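PDB 4ZQU: CdiI toxin from Salmonella enterica subsp. enterica serovar Rubislaw str. ATCC 10717, which serves as the immunity protein of a contact-dependent growth inhibition module, neutralizing the cognate CdiA-CT endonuclease toxin. Local coordinates for residues B[6-11]-B[56-61]; B[15-20]-B[105-110]; B[29-34]-B[88-93]; B[37-42]-B[51-56]; B[129-134]-B[153-158]. All blocks are in the same frame, centred on the assembly; numbering follows the deposited sequence. Where two conformers were deposited one is given.

Contact 1 (B[6-11]-B[56-61])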
# COMPACT_ATOMS: atom_id res chain seq x y z
N LYS B 6 -0.92 -3.76 18.71
CA LYS B 6 0.49 -3.83 18.32
C LYS B 6 0.73 -5.02 17.41
O LYS B 6 0.30 -6.14 17.70
CB LYS B 6 1.39 -3.91 19.55
CG LYS B 6 2.87 -3.91 19.21
CD LYS B 6 3.74 -3.88 20.45
CE LYS B 6 5.21 -3.76 20.08
NZ LYS B 6 6.06 -3.63 21.29
N SER B 7 1.42 -4.77 16.30
CA SER B 7 1.72 -5.81 15.33
C SER B 7 3.16 -5.73 14.85
O SER B 7 3.85 -4.75 15.09
CB SER B 7 0.78 -5.72 14.12
OG SER B 7 -0.58 -5.69 14.52
N ALA B 8 3.60 -6.79 14.18
CA ALA B 8 4.92 -6.83 13.56
C ALA B 8 4.77 -7.32 12.12
O ALA B 8 3.93 -8.18 11.84
CB ALA B 8 5.86 -7.72 14.34
N TRP B 9 5.58 -6.78 11.22
CA TRP B 9 5.43 -7.10 9.81
C TRP B 9 6.73 -7.55 9.16
O TRP B 9 7.82 -7.40 9.71
CB TRP B 9 4.89 -5.89 9.04
CG TRP B 9 3.58 -5.37 9.55
CD1 TRP B 9 2.34 -5.74 9.13
CD2 TRP B 9 3.38 -4.39 10.57
NE1 TRP B 9 1.38 -5.05 9.82
CE2 TRP B 9 1.99 -4.21 10.71
CE3 TRP B 9 4.24 -3.64 11.37
CZ2 TRP B 9 1.44 -3.32 11.63
CZ3 TRP B 9 3.70 -2.75 12.28
CH2 TRP B 9 2.31 -2.60 12.40
N ALA B 10 6.59 -8.12 7.97
CA ALA B 10 7.72 -8.51 7.15
C ALA B 10 7.20 -8.70 5.73
O ALA B 10 6.00 -8.80 5.52
CB ALA B 10 8.36 -9.79 7.67
N SER B 11 8.11 -8.75 4.76
CA SER B 11 7.71 -8.95 3.38
C SER B 11 8.64 -9.93 2.66
O SER B 11 9.86 -9.88 2.83
CB SER B 11 7.68 -7.61 2.63
OG SER B 11 7.02 -7.74 1.38
N ASP B 56 12.97 -13.72 12.85
CA ASP B 56 14.02 -12.76 13.17
C ASP B 56 13.72 -11.40 12.55
O ASP B 56 13.96 -10.36 13.16
CB ASP B 56 15.37 -13.28 12.68
CG ASP B 56 16.50 -12.32 12.98
OD1 ASP B 56 16.92 -12.22 14.15
OD2 ASP B 56 16.99 -11.67 12.03
N ALA B 57 13.19 -11.41 11.33
CA ALA B 57 12.78 -10.19 10.65
C ALA B 57 11.62 -9.52 11.38
O ALA B 57 11.58 -8.30 11.51
CB ALA B 57 12.39 -10.49 9.21
N LEU B 58 10.69 -10.33 11.86
CA LEU B 58 9.53 -9.84 12.61
C LEU B 58 9.95 -9.20 13.92
O LEU B 58 9.33 -8.23 14.37
CB LEU B 58 8.54 -10.97 12.88
CG LEU B 58 7.63 -11.41 11.73
CD1 LEU B 58 6.81 -12.62 12.13
CD2 LEU B 58 6.73 -10.27 11.33
N SER B 59 10.99 -9.74 14.54
CA SER B 59 11.45 -9.25 15.82
C SER B 59 12.03 -7.84 15.71
O SER B 59 12.12 -7.11 16.70
CB SER B 59 12.50 -10.20 16.41
OG SER B 59 13.58 -10.38 15.52
N HIS B 60 12.43 -7.46 14.50
CA HIS B 60 12.99 -6.14 14.26
C HIS B 60 11.95 -5.15 13.77
O HIS B 60 12.27 -4.00 13.47
CB HIS B 60 14.14 -6.22 13.25
CG HIS B 60 15.37 -6.87 13.79
ND1 HIS B 60 15.47 -8.23 13.97
CD2 HIS B 60 16.54 -6.35 14.21
CE1 HIS B 60 16.66 -8.52 14.47
NE2 HIS B 60 17.33 -7.39 14.63
N SER B 61 10.70 -5.59 13.69
CA SER B 61 9.62 -4.74 13.23
C SER B 61 9.25 -3.71 14.28
O SER B 61 9.27 -3.99 15.48
CB SER B 61 8.39 -5.58 12.86
OG SER B 61 7.36 -4.76 12.35
O HOH W 1 6.14 -4.07 15.45
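Leu58 and Ser61, at the C-terminal end of helix 47-59 and just beyond it, pack on Ala8, Trp9 and Ala10 of strand 8-14, where the helix lies on the antiparallel sheet, as in alpha+beta folds. Leu58 has the most surface buried here. Its CB leaves the helix alongside the strand, but the branch ending in CD2 turns inward and touches down on the backbone, 3.5 Å from Trp9 O. Leu58 CD2 also lies against two small side chains, 4.0 Å from Ala8 CB and 4.0 Å from Ala10 CB. Ala8 CB meets the helix backbone too, 3.5 Å from Leu58 O, and lies against Ser61 CB. Beyond the helix end the chain turns back to the sheet. Ser61 points its CB at the strand, and its first torsion sets OG anti to the backbone N (chi1 -177°), toward Trp9. This hydroxyl also bonds to the carbonyl of Tyr24, so it is gripped by a donor on strand 8-14 and an acceptor on the adjoining strand 19-26. Trp9 points its CB away from the helix, and CE3 is the ring atom nearest the hydroxyl. The closing bond, Trp9 N to Ser61 OG, is 2.9 Å long and nearly straight, at 167°.

Contact 2 (B[15-20]-B[105-110])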
# COMPACT_ATOMS: atom_id res chain seq x y z
N ASN B 15 11.87 -14.85 -6.63
CA ASN B 15 11.95 -15.28 -8.02
C ASN B 15 12.68 -16.61 -8.13
O ASN B 15 12.79 -17.35 -7.15
CB ASN B 15 12.60 -14.20 -8.90
CG ASN B 15 14.01 -13.84 -8.47
OD1 ASN B 15 14.76 -14.68 -7.96
ND2 ASN B 15 14.38 -12.59 -8.68
N THR B 16 13.18 -16.92 -9.32
CA THR B 16 13.85 -18.19 -9.55
C THR B 16 15.15 -18.29 -8.74
O THR B 16 15.50 -19.36 -8.25
CB THR B 16 14.16 -18.40 -11.05
OG1 THR B 16 12.94 -18.37 -11.80
CG2 THR B 16 14.86 -19.74 -11.28
N ASP B 17 15.82 -17.16 -8.59
CA ASP B 17 17.19 -17.15 -8.08
C ASP B 17 17.29 -17.03 -6.56
O ASP B 17 18.30 -17.44 -5.99
CB ASP B 17 17.96 -16.00 -8.73
CG ASP B 17 17.83 -15.99 -10.24
OD1 ASP B 17 18.41 -16.89 -10.89
OD2 ASP B 17 17.15 -15.09 -10.77
N PHE B 18 16.27 -16.49 -5.91
CA PHE B 18 16.35 -16.29 -4.46
C PHE B 18 15.01 -16.13 -3.75
O PHE B 18 13.96 -15.97 -4.38
CB PHE B 18 17.22 -15.06 -4.15
CG PHE B 18 16.63 -13.75 -4.62
CD1 PHE B 18 15.76 -13.03 -3.81
CD2 PHE B 18 16.95 -13.23 -5.86
CE1 PHE B 18 15.23 -11.83 -4.24
CE2 PHE B 18 16.42 -12.03 -6.29
CZ PHE B 18 15.55 -11.33 -5.48
N ILE B 19 15.08 -16.18 -2.42
CA ILE B 19 13.97 -15.82 -1.55
C ILE B 19 14.43 -14.69 -0.63
O ILE B 19 15.46 -14.81 0.03
CB ILE B 19 13.48 -17.00 -0.71
CG1 ILE B 19 12.96 -18.12 -1.62
CG2 ILE B 19 12.39 -16.55 0.26
CD1 ILE B 19 12.40 -19.29 -0.86
N CYS B 20 13.67 -13.60 -0.59
CA CYS B 20 14.09 -12.41 0.14
C CYS B 20 13.09 -12.00 1.21
O CYS B 20 11.95 -11.64 0.91
CB CYS B 20 14.31 -11.25 -0.83
SG CYS B 20 14.98 -9.75 -0.07
N TYR B 105 22.85 -10.08 -7.89
CA TYR B 105 22.49 -11.20 -8.76
C TYR B 105 22.77 -10.92 -10.23
O TYR B 105 22.41 -11.72 -11.10
CB TYR B 105 21.02 -11.56 -8.56
CG TYR B 105 20.72 -12.07 -7.16
CD1 TYR B 105 20.83 -13.42 -6.85
CD2 TYR B 105 20.31 -11.20 -6.16
CE1 TYR B 105 20.55 -13.89 -5.58
CE2 TYR B 105 20.03 -11.66 -4.89
CZ TYR B 105 20.16 -13.00 -4.60
OH TYR B 105 19.88 -13.47 -3.34
N GLY B 106 23.40 -9.79 -10.52
CA GLY B 106 23.82 -9.45 -11.87
C GLY B 106 22.69 -9.42 -12.89
O GLY B 106 22.81 -10.00 -13.96
N TYR B 107 21.60 -8.73 -12.55
CA TYR B 107 20.45 -8.67 -13.45
C TYR B 107 20.67 -7.70 -14.61
O TYR B 107 20.27 -7.99 -15.74
CB TYR B 107 19.19 -8.28 -12.67
CG TYR B 107 18.53 -9.46 -11.98
CD1 TYR B 107 17.82 -10.40 -12.71
CD2 TYR B 107 18.63 -9.63 -10.61
CE1 TYR B 107 17.22 -11.47 -12.09
CE2 TYR B 107 18.03 -10.70 -9.98
CZ TYR B 107 17.33 -11.62 -10.73
OH TYR B 107 16.73 -12.69 -10.10
N LYS B 108 21.29 -6.56 -14.31
CA LYS B 108 21.57 -5.51 -15.30
C LYS B 108 20.30 -4.95 -15.93
O LYS B 108 20.35 -4.26 -16.96
CB LYS B 108 22.51 -6.04 -16.38
N THR B 109 19.16 -5.25 -15.32
CA THR B 109 17.86 -4.76 -15.78
C THR B 109 16.77 -5.02 -14.74
O THR B 109 16.70 -6.10 -14.14
CB THR B 109 17.45 -5.38 -17.13
OG1 THR B 109 16.11 -4.98 -17.46
CG2 THR B 109 17.55 -6.90 -17.12
N LYS B 110 15.93 -4.02 -14.52
CA LYS B 110 14.89 -4.10 -13.51
C LYS B 110 13.79 -5.05 -13.93
O LYS B 110 13.15 -5.68 -13.09
CB LYS B 110 14.31 -2.71 -13.24
CG LYS B 110 14.81 -2.08 -11.96
CD LYS B 110 14.44 -0.60 -11.88
CE LYS B 110 12.94 -0.39 -12.02
NZ LYS B 110 12.60 1.06 -11.94
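Phe18 and Tyr105 form the aromatic part of this contact, an offset stack with centroids 4.4 Å apart and ring planes inclined by 24°. The overlap is partial: Phe18 CD2 lies over one face of the Tyr105 ring, toward its rim and 3.5 Å from Tyr105 CZ. The phenol oxygen reaches past the ring to the methylene, Tyr105 OH lying 3.2 Å from Phe18 CB. A second tyrosine adds apolar contact, as Phe18 CE2 approaches the Tyr107 ring at its edge, 4.2 Å from Tyr107 CE2. The polar part gathers on the phenol of Tyr107. It meets Asp17 tip to tip, with carboxylate and ring planes 68° apart, and gives a short but weak hydrogen bond from Tyr107 OH to Asp17 OD2, 2.5 Å. Asn15 ND2 comes to 2.7 Å from the same Tyr107 OH, and this amide nitrogen also makes a weak bond to the carbonyl of Leu113. Within the turn, Asp17 N donates to Asn15 OD1 at 2.8 Å. Phe18 N donates to the same Asn15 OD1 at 3.1 Å, which fixes the amide beside the phenol. Tyr107 thus meets the Asx turn of Asn15, while Tyr105 stacks on Phe18, in the connection of the beta hairpin formed by strands 8-14 and 19-26.

Contact 3 (B[29-34]-B[88-93])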
# COMPACT_ATOMS: atom_id res chain seq x y z
N SER B 29 -0.65 0.84 7.75
CA SER B 29 0.23 0.46 6.65
C SER B 29 1.55 -0.04 7.21
O SER B 29 1.93 0.31 8.33
CB SER B 29 0.46 1.63 5.70
OG SER B 29 1.16 2.68 6.34
N ASN B 30 2.25 -0.87 6.44
CA ASN B 30 3.58 -1.32 6.82
C ASN B 30 4.52 -1.25 5.63
O ASN B 30 4.12 -1.53 4.50
CB ASN B 30 3.53 -2.73 7.40
CG ASN B 30 2.95 -3.74 6.43
OD1 ASN B 30 3.68 -4.45 5.74
ND2 ASN B 30 1.63 -3.82 6.38
N GLN B 31 5.77 -0.88 5.87
CA GLN B 31 6.69 -0.63 4.77
C GLN B 31 8.13 -0.98 5.12
O GLN B 31 8.49 -1.11 6.29
CB GLN B 31 6.61 0.83 4.34
CG GLN B 31 6.98 1.82 5.43
CD GLN B 31 6.70 3.24 5.02
OE1 GLN B 31 7.55 3.91 4.44
NE2 GLN B 31 5.49 3.72 5.32
N LEU B 32 8.95 -1.12 4.08
CA LEU B 32 10.37 -1.44 4.21
C LEU B 32 11.05 -0.56 5.26
O LEU B 32 11.11 0.66 5.11
CB LEU B 32 11.07 -1.29 2.86
CG LEU B 32 12.55 -1.68 2.81
CD1 LEU B 32 12.71 -3.16 3.12
CD2 LEU B 32 13.14 -1.34 1.45
N ASP B 33 11.53 -1.20 6.31
CA ASP B 33 12.19 -0.50 7.41
C ASP B 33 13.70 -0.47 7.20
O ASP B 33 14.36 -1.51 7.21
CB ASP B 33 11.86 -1.20 8.74
CG ASP B 33 12.27 -0.40 9.96
OD1 ASP B 33 13.02 0.59 9.81
OD2 ASP B 33 11.85 -0.76 11.07
N PRO B 34 14.27 0.74 7.00
CA PRO B 34 15.72 0.88 6.82
C PRO B 34 16.51 0.46 8.06
O PRO B 34 17.72 0.26 7.96
CB PRO B 34 15.89 2.38 6.55
CG PRO B 34 14.68 3.02 7.13
CD PRO B 34 13.57 2.03 6.91
N ARG B 88 9.82 10.75 0.03
CA ARG B 88 11.05 10.78 -0.74
C ARG B 88 12.02 9.71 -0.25
O ARG B 88 12.56 8.95 -1.04
CB ARG B 88 11.69 12.17 -0.67
CG ARG B 88 11.15 13.11 -1.73
CD ARG B 88 12.00 14.37 -1.88
NE ARG B 88 11.32 15.45 -2.61
CZ ARG B 88 10.12 15.96 -2.33
NH1 ARG B 88 9.43 15.54 -1.27
NH2 ARG B 88 9.62 16.92 -3.09
N ARG B 89 12.23 9.66 1.06
CA ARG B 89 13.10 8.65 1.66
C ARG B 89 12.58 7.25 1.37
O ARG B 89 13.36 6.32 1.13
CB ARG B 89 13.22 8.86 3.17
CG ARG B 89 13.95 10.13 3.56
CD ARG B 89 14.37 10.06 5.01
NE ARG B 89 15.55 10.88 5.28
CZ ARG B 89 16.59 10.48 6.01
NH1 ARG B 89 16.59 9.26 6.55
NH2 ARG B 89 17.62 11.29 6.21
N THR B 90 11.26 7.11 1.40
CA THR B 90 10.61 5.84 1.11
C THR B 90 11.00 5.31 -0.27
O THR B 90 11.45 4.18 -0.41
CB THR B 90 9.08 5.97 1.19
OG1 THR B 90 8.71 6.28 2.54
CG2 THR B 90 8.41 4.68 0.77
N VAL B 91 10.83 6.16 -1.29
CA VAL B 91 11.14 5.78 -2.66
C VAL B 91 12.63 5.52 -2.85
O VAL B 91 13.03 4.59 -3.54
CB VAL B 91 10.67 6.86 -3.65
CG1 VAL B 91 11.21 6.60 -5.05
CG2 VAL B 91 9.15 6.94 -3.67
N GLU B 92 13.46 6.34 -2.20
CA GLU B 92 14.91 6.23 -2.37
C GLU B 92 15.50 4.96 -1.76
O GLU B 92 16.39 4.35 -2.35
CB GLU B 92 15.59 7.46 -1.77
CG GLU B 92 15.31 8.74 -2.53
CD GLU B 92 16.29 9.85 -2.18
OE1 GLU B 92 17.33 9.54 -1.56
OE2 GLU B 92 16.01 11.02 -2.52
N ARG B 93 15.00 4.57 -0.59
CA ARG B 93 15.50 3.36 0.06
C ARG B 93 14.97 2.13 -0.66
O ARG B 93 15.56 1.05 -0.59
CB ARG B 93 15.11 3.32 1.54
CG ARG B 93 13.65 3.10 1.81
CD ARG B 93 13.40 2.90 3.30
NE ARG B 93 13.70 4.10 4.07
CZ ARG B 93 12.78 4.92 4.58
NH1 ARG B 93 11.49 4.68 4.40
NH2 ARG B 93 13.16 5.99 5.26
O HOH W 2 9.98 2.29 3.38
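Pro34 and Arg93 join the edge strand of the immunity protein's sheet to helix 87-105, beside the place where a toxin strand extends that sheet by beta-augmentation. Arg93 has the most surface buried. Its chain bends at chi3 (65°), which turns NE toward the proline, and Pro34 CG comes to 3.4 Å from Arg93 NE. The Pro34 ring covers one face of the guanidinium, offset toward its rim. The opposite face lies over the helix's own backbone, with Arg89 O 3.7 Å above its centre. The flat cation is therefore sandwiched, while NH1 bonds to the carbonyl of Leu84 and NH2 to that of Asp83. A water in the guanidinium plane accepts from Arg93 NH1 at 3.0 Å and reaches Leu32 O, linking helix to strand. Leu32 O also lies 3.7 Å from Arg93 CD, and Leu32 CD2 packs 4.0 Å from Arg93 O. Earlier in the strand, Gln31 crosses Thr90 at about a right angle. The axes of strand 30-32 and helix 88-93 pass 9.7 Å apart at 51°. Helix 82-85 packs beside them, strand 19-26 adjoins on the sheet, and a toxin strand pairs antiparallel with Asn30 and Gln31.

Contact 4 (B[37-42]-B[51-56])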
# COMPACT_ATOMS: atom_id res chain seq x y z
N VAL B 37 15.91 -5.78 9.29
CA VAL B 37 16.90 -6.72 8.77
C VAL B 37 16.41 -7.42 7.50
O VAL B 37 15.21 -7.54 7.26
CB VAL B 37 17.28 -7.78 9.81
CG1 VAL B 37 17.82 -7.13 11.06
CG2 VAL B 37 16.07 -8.65 10.14
N GLN B 38 17.37 -7.88 6.70
CA GLN B 38 17.06 -8.61 5.47
C GLN B 38 17.73 -9.97 5.48
O GLN B 38 18.90 -10.11 5.84
CB GLN B 38 17.51 -7.82 4.24
CG GLN B 38 17.29 -8.57 2.94
CD GLN B 38 17.87 -7.84 1.75
OE1 GLN B 38 18.88 -8.27 1.18
NE2 GLN B 38 17.23 -6.75 1.35
N HIS B 39 16.98 -10.99 5.07
CA HIS B 39 17.52 -12.34 4.94
C HIS B 39 17.37 -12.84 3.51
O HIS B 39 16.25 -13.05 3.03
CB HIS B 39 16.85 -13.30 5.92
CG HIS B 39 17.08 -12.95 7.36
ND1 HIS B 39 18.32 -12.97 7.94
CD2 HIS B 39 16.21 -12.58 8.33
CE1 HIS B 39 18.22 -12.62 9.21
NE2 HIS B 39 16.95 -12.38 9.48
N LEU B 40 18.50 -13.02 2.83
CA LEU B 40 18.51 -13.60 1.49
C LEU B 40 18.81 -15.09 1.57
O LEU B 40 19.60 -15.53 2.41
CB LEU B 40 19.54 -12.90 0.61
CG LEU B 40 19.18 -11.50 0.09
CD1 LEU B 40 20.36 -10.87 -0.62
CD2 LEU B 40 17.98 -11.58 -0.83
N SER B 41 18.19 -15.86 0.69
CA SER B 41 18.37 -17.31 0.68
C SER B 41 18.12 -17.91 -0.70
O SER B 41 17.48 -17.29 -1.55
CB SER B 41 17.45 -17.96 1.71
OG SER B 41 16.27 -18.45 1.10
N SER B 42 18.64 -19.12 -0.92
CA SER B 42 18.34 -19.86 -2.13
C SER B 42 16.96 -20.48 -1.97
O SER B 42 16.59 -20.90 -0.87
CB SER B 42 19.39 -20.94 -2.40
OG SER B 42 19.85 -21.52 -1.19
N GLY B 51 11.81 -20.15 8.32
CA GLY B 51 10.89 -19.72 9.35
C GLY B 51 11.57 -18.89 10.42
O GLY B 51 10.95 -17.99 11.00
N GLU B 52 12.83 -19.19 10.70
CA GLU B 52 13.59 -18.39 11.65
C GLU B 52 14.00 -17.08 11.01
O GLU B 52 14.21 -16.08 11.69
CB GLU B 52 14.82 -19.16 12.15
CG GLU B 52 14.49 -20.32 13.08
CD GLU B 52 15.72 -20.94 13.70
OE1 GLU B 52 16.85 -20.57 13.29
OE2 GLU B 52 15.57 -21.78 14.61
N MET B 53 14.12 -17.09 9.68
CA MET B 53 14.36 -15.87 8.92
C MET B 53 13.17 -14.93 9.04
O MET B 53 13.33 -13.73 9.19
CB MET B 53 14.62 -16.19 7.44
CG MET B 53 16.00 -16.74 7.14
SD MET B 53 16.12 -17.48 5.50
CE MET B 53 15.34 -16.23 4.47
N VAL B 54 11.97 -15.50 8.96
CA VAL B 54 10.76 -14.73 9.08
C VAL B 54 10.59 -14.19 10.50
O VAL B 54 10.23 -13.04 10.70
CB VAL B 54 9.51 -15.56 8.68
CG1 VAL B 54 8.24 -14.77 8.93
CG2 VAL B 54 9.60 -15.97 7.22
N LYS B 55 10.89 -15.03 11.49
CA LYS B 55 10.71 -14.63 12.88
C LYS B 55 11.73 -13.57 13.31
O LYS B 55 11.39 -12.63 14.03
CB LYS B 55 10.81 -15.85 13.81
CG LYS B 55 9.62 -15.97 14.75
CD LYS B 55 9.77 -17.11 15.74
CE LYS B 55 8.75 -17.00 16.87
NZ LYS B 55 7.67 -16.00 16.56
N ASP B 56 12.97 -13.72 12.85
CA ASP B 56 14.02 -12.76 13.17
C ASP B 56 13.72 -11.40 12.55
O ASP B 56 13.96 -10.36 13.16
CB ASP B 56 15.37 -13.28 12.68
CG ASP B 56 16.50 -12.32 12.98
OD1 ASP B 56 16.92 -12.22 14.15
OD2 ASP B 56 16.99 -11.67 12.03
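His39 and Met53 lie where strand 38-41 and helix 51-56 run almost antiparallel, at 164° with axes 8.7 Å apart, their CA atoms separated by 6.2 Å. Their side chains slide past each other in opposite directions. Met53 bends at chi3 (47°), which brings its methyl CE back onto the strand, 3.6 Å from His39 CB. The same Met53 CE lies 3.9 Å from Ser41 CB, so one methyl spans two residues that point to the helix. The imidazole lies beside the helix backbone, with His39 CD2 only 3.2 Å from Met53 O. Its far nitrogen donates to the carboxylate one turn on: His39 NE2 to Asp56 OD2 measures 2.6 Å, with a bend to 145° at the hydrogen. The oxygen lies in the ring plane of His39 and is approached on its anti side. This bond fixes the rotation of the ring. Val37 CG2 lies beside the carboxylate, 3.7 Å from Asp56 OD2. Gln38 and Leu40 turn to the other face of the sheet, where helix 87-105 packs. The contact thus forms one side of a sheet with helices on both faces; strand 30-41 is followed, after a short loop, by the helix that folds back along it and is held by a His-carboxylate bond.

Contact 5 (B[129-134]-B[153-158])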
# COMPACT_ATOMS: atom_id res chain seq x y z
N ILE B 129 -0.59 -15.28 13.27
CA ILE B 129 0.37 -14.92 12.24
C ILE B 129 -0.29 -15.06 10.87
O ILE B 129 -0.69 -16.16 10.47
CB ILE B 129 1.63 -15.80 12.29
CG1 ILE B 129 2.30 -15.69 13.67
CG2 ILE B 129 2.59 -15.41 11.19
CD1 ILE B 129 3.46 -16.63 13.86
N THR B 130 -0.40 -13.96 10.14
CA THR B 130 -1.08 -13.97 8.85
C THR B 130 -0.10 -13.83 7.69
O THR B 130 0.63 -12.85 7.59
CB THR B 130 -2.13 -12.84 8.76
OG1 THR B 130 -3.04 -12.94 9.86
CG2 THR B 130 -2.91 -12.96 7.46
N ILE B 131 -0.11 -14.83 6.81
CA ILE B 131 0.71 -14.81 5.61
C ILE B 131 -0.20 -14.67 4.39
O ILE B 131 -1.01 -15.56 4.10
CB ILE B 131 1.58 -16.08 5.48
CG1 ILE B 131 2.27 -16.37 6.82
CG2 ILE B 131 2.61 -15.91 4.37
CD1 ILE B 131 3.18 -17.58 6.79
N SER B 132 -0.07 -13.55 3.69
CA SER B 132 -1.02 -13.19 2.64
C SER B 132 -0.38 -13.18 1.25
O SER B 132 0.56 -12.42 1.01
CB SER B 132 -1.64 -11.83 2.93
OG SER B 132 -2.64 -11.49 1.98
N PRO B 133 -0.88 -14.03 0.34
CA PRO B 133 -0.39 -14.04 -1.03
C PRO B 133 -0.89 -12.84 -1.83
O PRO B 133 -1.81 -12.15 -1.39
CB PRO B 133 -0.95 -15.35 -1.59
CG PRO B 133 -2.21 -15.56 -0.82
CD PRO B 133 -1.96 -15.01 0.56
N THR B 134 -0.29 -12.59 -2.99
CA THR B 134 -0.68 -11.47 -3.83
C THR B 134 -0.85 -11.88 -5.29
O THR B 134 -0.46 -12.98 -5.68
CB THR B 134 0.35 -10.32 -3.78
OG1 THR B 134 1.62 -10.80 -4.23
CG2 THR B 134 0.49 -9.78 -2.37
N VAL B 153 -2.75 -17.58 4.53
CA VAL B 153 -2.28 -18.62 5.44
C VAL B 153 -2.22 -18.07 6.85
O VAL B 153 -1.32 -17.30 7.19
CB VAL B 153 -0.90 -19.16 5.02
CG1 VAL B 153 -0.41 -20.18 6.04
CG2 VAL B 153 -0.97 -19.76 3.63
N ILE B 154 -3.19 -18.46 7.67
CA ILE B 154 -3.25 -17.99 9.05
C ILE B 154 -2.73 -19.06 10.00
O ILE B 154 -3.23 -20.19 10.01
CB ILE B 154 -4.68 -17.60 9.45
CG1 ILE B 154 -5.35 -16.81 8.32
CG2 ILE B 154 -4.68 -16.81 10.74
CD1 ILE B 154 -6.80 -16.50 8.58
N LEU B 155 -1.73 -18.70 10.79
CA LEU B 155 -1.10 -19.65 11.70
C LEU B 155 -1.24 -19.20 13.15
O LEU B 155 -1.42 -18.02 13.43
CB LEU B 155 0.38 -19.82 11.36
CG LEU B 155 0.71 -20.21 9.91
CD1 LEU B 155 2.21 -20.22 9.71
CD2 LEU B 155 0.10 -21.55 9.55
N SER B 156 -1.16 -20.16 14.06
CA SER B 156 -1.19 -19.87 15.49
C SER B 156 0.04 -19.06 15.89
O SER B 156 1.09 -19.16 15.25
CB SER B 156 -1.26 -21.18 16.29
OG SER B 156 -1.29 -20.92 17.69
N VAL B 157 -0.09 -18.26 16.94
CA VAL B 157 1.04 -17.46 17.42
C VAL B 157 2.14 -18.34 18.03
O VAL B 157 3.28 -17.91 18.14
CB VAL B 157 0.59 -16.42 18.48
CG1 VAL B 157 -0.42 -15.46 17.88
CG2 VAL B 157 0.01 -17.11 19.70
N ASP B 158 1.78 -19.56 18.41
CA ASP B 158 2.73 -20.49 19.01
C ASP B 158 3.34 -21.43 17.97
O ASP B 158 3.98 -22.42 18.32
CB ASP B 158 2.07 -21.32 20.11
CG ASP B 158 1.63 -20.48 21.29
OD1 ASP B 158 2.24 -19.41 21.53
OD2 ASP B 158 0.68 -20.89 21.99
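Val153 N donates to Ile131 O at 2.7 Å, the shortest bond of the antiparallel ladder between strands 129-133 and 153-155. The return bond, Ile131 N to Val153 O, is 2.8 Å. At the next hydrogen-bonded pair, Ile129 and Leu155 repeat the exchange: Leu155 N reaches Ile129 O at 2.8 Å, nearly straight at 171°, and Ile129 N reaches Leu155 O. Between these two pairs, Thr130 faces Ile154 as a non-hydrogen-bonded pair, and there Ile154 CA makes a CH contact to Ile129 O, which already accepts from Leu155 N. The side chains separate the two faces. Ile129, Ile131, Val153 and Leu155 share one of them, where Ile131 CB stands 4.0 Å from Val153 CB. Ile131 CD1, anti to CA across chi2 (-179°), reaches diagonally to Leu155 CD1 at 4.1 Å. Helix 161-172 packs on this face, meeting Ile129, Ile131 and Val153. Thr130 and Ile154 occupy the other face. Past the ladder, Ile129 CD1 touches the carbonyl of the next residue, 3.7 Å from Ser156 O. Farther along strand 129-133, Pro133 O accepts from Lys70 of the toxin chain. The chemistry implies a division of labour: paired backbone bonds set the register, while branched aliphatic side chains on one face supply the apolar seat for helix 161-172.

How the contacts relate
All five contacts reach the same antiparallel sheet; contacts 1, 2, 3 and 5 are partly buried, contact 4 is on the surface. Contacts 1 and 4 both use helix 47-59, share Asp56 and touch through Val37, yet contact 1 relies on a leucine against alanines and one serine, contact 4 on a histidine-carboxylate pair. Contacts 2 and 3 hold opposite ends of helix 87-105, one by aromatic stacking far from the chain's centre, the other by a sandwiched guanidinium beside the toxin. Contact 2 meets contact 4 where Tyr105 touches Leu40, and contact 1 meets contact 3 where Trp9 packs on Asn30. Contact 5 alone is strand on strand; like contact 3, it has a residue bonded to the toxin.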